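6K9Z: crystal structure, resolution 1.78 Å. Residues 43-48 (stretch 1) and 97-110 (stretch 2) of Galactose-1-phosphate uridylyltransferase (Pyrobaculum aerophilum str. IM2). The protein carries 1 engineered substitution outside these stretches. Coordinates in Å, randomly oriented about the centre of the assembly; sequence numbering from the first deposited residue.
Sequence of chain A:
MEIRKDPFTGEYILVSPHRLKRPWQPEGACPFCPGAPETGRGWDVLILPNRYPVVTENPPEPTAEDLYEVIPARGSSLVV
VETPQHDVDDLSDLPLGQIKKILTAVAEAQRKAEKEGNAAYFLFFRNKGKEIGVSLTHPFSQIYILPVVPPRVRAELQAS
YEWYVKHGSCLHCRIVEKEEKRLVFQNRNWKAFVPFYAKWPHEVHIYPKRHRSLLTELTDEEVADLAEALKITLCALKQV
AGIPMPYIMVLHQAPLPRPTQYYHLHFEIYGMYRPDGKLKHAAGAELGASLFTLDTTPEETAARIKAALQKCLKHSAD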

# COMPACT_ATOMS: atom_id res chain seq x y z
N TRP A 43 32.89 12.53 9.21
CA TRP A 43 31.72 13.03 8.44
C TRP A 43 30.53 13.28 9.36
O TRP A 43 30.40 12.58 10.38
N ASP A 44 29.71 14.28 9.02
CA ASP A 44 28.47 14.60 9.77
C ASP A 44 27.33 13.82 9.11
O ASP A 44 26.42 13.36 9.86
N VAL A 45 27.34 13.77 7.76
CA VAL A 45 26.31 13.08 6.94
C VAL A 45 27.01 12.38 5.79
O VAL A 45 27.96 12.92 5.25
N LEU A 46 26.56 11.18 5.47
CA LEU A 46 27.16 10.37 4.40
C LEU A 46 26.06 9.89 3.47
O LEU A 46 25.10 9.35 4.00
N ILE A 47 26.21 10.06 2.16
CA ILE A 47 25.27 9.48 1.17
C ILE A 47 26.07 8.42 0.42
O ILE A 47 27.07 8.77 -0.23
N LEU A 48 25.68 7.22 0.41
CA LEU A 48 26.52 6.13 -0.11
C LEU A 48 25.67 5.10 -0.82
O LEU A 48 24.46 5.04 -0.65
N GLY A 97 20.56 21.74 13.78
CA GLY A 97 21.70 21.93 12.88
C GLY A 97 22.10 20.67 12.13
O GLY A 97 22.46 20.75 10.93
N GLN A 98 21.97 19.51 12.77
CA GLN A 98 22.31 18.22 12.14
C GLN A 98 21.22 17.89 11.09
O GLN A 98 21.59 17.42 10.02
N ILE A 99 19.93 18.08 11.42
CA ILE A 99 18.82 17.82 10.47
C ILE A 99 19.03 18.76 9.26
O ILE A 99 18.87 18.29 8.14
N LYS A 100 19.39 20.03 9.50
CA LYS A 100 19.67 20.97 8.38
C LYS A 100 20.79 20.40 7.48
O LYS A 100 20.65 20.42 6.23
N LYS A 101 21.86 19.85 8.05
CA LYS A 101 22.98 19.29 7.26
C LYS A 101 22.45 18.09 6.46
O LYS A 101 22.89 17.91 5.31
N ILE A 102 21.55 17.28 7.02
CA ILE A 102 21.00 16.11 6.28
C ILE A 102 20.23 16.61 5.04
O ILE A 102 20.49 16.13 3.91
N LEU A 103 19.34 17.58 5.24
CA LEU A 103 18.50 18.15 4.14
C LEU A 103 19.40 18.79 3.07
O LEU A 103 19.15 18.54 1.90
N THR A 104 20.44 19.51 3.48
CA THR A 104 21.39 20.17 2.57
C THR A 104 22.10 19.12 1.73
O THR A 104 22.20 19.36 0.51
N ALA A 105 22.55 18.03 2.35
CA ALA A 105 23.27 16.96 1.62
C ALA A 105 22.31 16.30 0.61
O ALA A 105 22.75 15.95 -0.52
N VAL A 106 21.07 16.05 1.01
CA VAL A 106 20.07 15.42 0.10
C VAL A 106 19.79 16.37 -1.07
O VAL A 106 19.81 15.91 -2.23
N ALA A 107 19.66 17.66 -0.80
CA ALA A 107 19.44 18.62 -1.89
C ALA A 107 20.66 18.59 -2.85
O ALA A 107 20.46 18.67 -4.06
N GLU A 108 21.89 18.56 -2.32
CA GLU A 108 23.10 18.60 -3.19
C GLU A 108 23.08 17.38 -4.09
O GLU A 108 23.38 17.52 -5.28
N ALA A 109 22.72 16.22 -3.54
CA ALA A 109 22.61 14.95 -4.29
C ALA A 109 21.57 15.16 -5.40
O ALA A 109 21.83 14.69 -6.54
N GLN A 110 20.44 15.81 -5.10
CA GLN A 110 19.40 16.00 -6.14
C GLN A 110 19.94 16.93 -7.23
O GLN A 110 19.58 16.71 -8.40

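Stretch 1 runs beside helix 97-110 at a shallow angle: the axis of strand 46-48 crosses the helix axis at -36°, with a closest approach of 9.4 Å. The two segments bury 360 Å² in total, and the contact grades from polar to apolar along stretch 1.

Trp 43 takes no part; with chi1 at 50° (p), its closest side-chain atom, Trp 43 CZ3, stays 6.5 Å from Gln 98 NE2. Asp 44 begins the contact. Its CA-to-CB bond points toward the helix, and chi1 of -75° (m) with chi2 of -36° brings OD2 to 2.8 Å from Lys 101 NZ, a salt bridge with a hydrogen bond from the lysine. Lys 101 reaches this position with chi1 m and the remaining chi angles t, an extended chain. The backbone is engaged as well: Gln 98 NE2 donates to Asp 44 O at 2.8 Å, with an N-H...O angle of 145°. Gln 98 starts sideways, but its t, p rotamer brings the amide nearer. Water 1 links the same two residues, donating to Asp 44 OD1 at 2.9 Å and to Gln 98 OE1 at 3.1 Å.

Val 45 also points toward the helix, and its t rotamer directs both methyl groups at helix side chains: CG2 lies 3.8 Å from Ile 102 CG1, while CG1 lies 3.9 Å from Ala 105 CB. A CA-CA separation of 6.1 Å between Val 45 and Ile 102 confirms the close backbone approach here.

Leu 46 points away, as alternation along an extended chain predicts. Ile 47 returns toward the helix. In its m, t rotamer, CD1 is 4.1 Å from Ala 105 CB, 4.1 Å from Ala 109 CB and 4.4 Å from Val 106 CG2. Ile 47 CD1 also lies 3.5 Å from Ala 105 O, so the methyl packs against the helix backbone as well as the side chains. Leu 48 is out of reach.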

# COMPACT_ATOMS: atom_id res chain seq x y z
CB TRP A 43 31.35 12.04 7.33
CG TRP A 43 31.23 10.63 7.80
CD1 TRP A 43 32.21 9.68 7.80
CD2 TRP A 43 30.05 9.99 8.33
NE1 TRP A 43 31.72 8.50 8.29
CE2 TRP A 43 30.41 8.66 8.63
CE3 TRP A 43 28.74 10.41 8.59
CZ2 TRP A 43 29.50 7.75 9.17
CZ3 TRP A 43 27.85 9.51 9.12
CH2 TRP A 43 28.22 8.20 9.41
CB ASP A 44 28.17 16.10 9.78
CG ASP A 44 29.07 16.91 10.70
OD1 ASP A 44 29.42 16.39 11.79
OD2 ASP A 44 29.39 18.05 10.34
CB VAL A 45 25.24 14.05 6.42
CG1 VAL A 45 24.27 13.35 5.48
CG2 VAL A 45 24.49 14.73 7.56
CB LEU A 46 27.86 9.20 5.07
CG LEU A 46 29.11 8.73 4.36
CD1 LEU A 46 30.07 9.90 4.21
CD2 LEU A 46 29.74 7.58 5.13
CB ILE A 47 24.64 10.54 0.27
CG1 ILE A 47 23.83 11.50 1.15
CG2 ILE A 47 23.82 9.91 -0.85
CD1 ILE A 47 23.05 12.54 0.41
CB LEU A 48 27.35 5.53 1.02
CG LEU A 48 26.66 4.88 2.19
CD1 LEU A 48 26.21 3.47 1.82
CD2 LEU A 48 27.68 4.77 3.32
CB GLN A 98 22.46 17.13 13.20
CG GLN A 98 22.82 15.77 12.61
CD GLN A 98 24.20 15.70 12.00
OE1 GLN A 98 25.07 16.57 12.22
NE2 GLN A 98 24.41 14.66 11.22
CB ILE A 99 17.44 17.95 11.12
CG1 ILE A 99 17.35 17.02 12.33
CG2 ILE A 99 16.35 17.72 10.08
CD1 ILE A 99 16.11 17.20 13.20
CB LYS A 100 19.92 22.37 8.94
CG LYS A 100 20.14 23.42 7.87
CD LYS A 100 20.43 24.82 8.47
CE LYS A 100 20.68 25.92 7.45
NZ LYS A 100 20.08 25.61 6.12
CB LYS A 101 24.15 18.85 8.14
CG LYS A 101 24.93 19.98 8.79
CD LYS A 101 25.97 19.46 9.76
CE LYS A 101 26.53 20.56 10.61
NZ LYS A 101 27.70 20.09 11.39
CB ILE A 102 20.07 15.23 7.14
CG1 ILE A 102 20.81 14.62 8.33
CG2 ILE A 102 19.38 14.21 6.29
CD1 ILE A 102 19.87 14.15 9.42
CB LEU A 103 17.48 19.13 4.71
CG LEU A 103 16.48 18.45 5.66
CD1 LEU A 103 15.71 19.48 6.49
CD2 LEU A 103 15.52 17.56 4.93
CB THR A 104 22.39 21.05 3.33
OG1 THR A 104 21.62 22.05 4.01
CG2 THR A 104 23.35 21.70 2.36
CB ALA A 105 23.85 15.95 2.55
CB VAL A 106 18.80 15.02 0.83
CG1 VAL A 106 17.72 14.55 -0.12
CG2 VAL A 106 19.10 13.95 1.86
CB ALA A 107 19.15 19.99 -1.34
CB GLU A 108 24.40 18.69 -2.38
CG GLU A 108 24.54 20.02 -1.68
CD GLU A 108 25.71 20.16 -0.71
OE1 GLU A 108 26.30 19.10 -0.27
OE2 GLU A 108 26.03 21.33 -0.37
CB ALA A 109 22.24 13.80 -3.39
CB GLN A 110 18.10 16.54 -5.53
CG GLN A 110 17.02 16.74 -6.57
CD GLN A 110 15.69 17.03 -5.94
OE1 GLN A 110 15.40 16.52 -4.85
NE2 GLN A 110 14.87 17.84 -6.60
O HOH W 1 27.47 15.08 13.55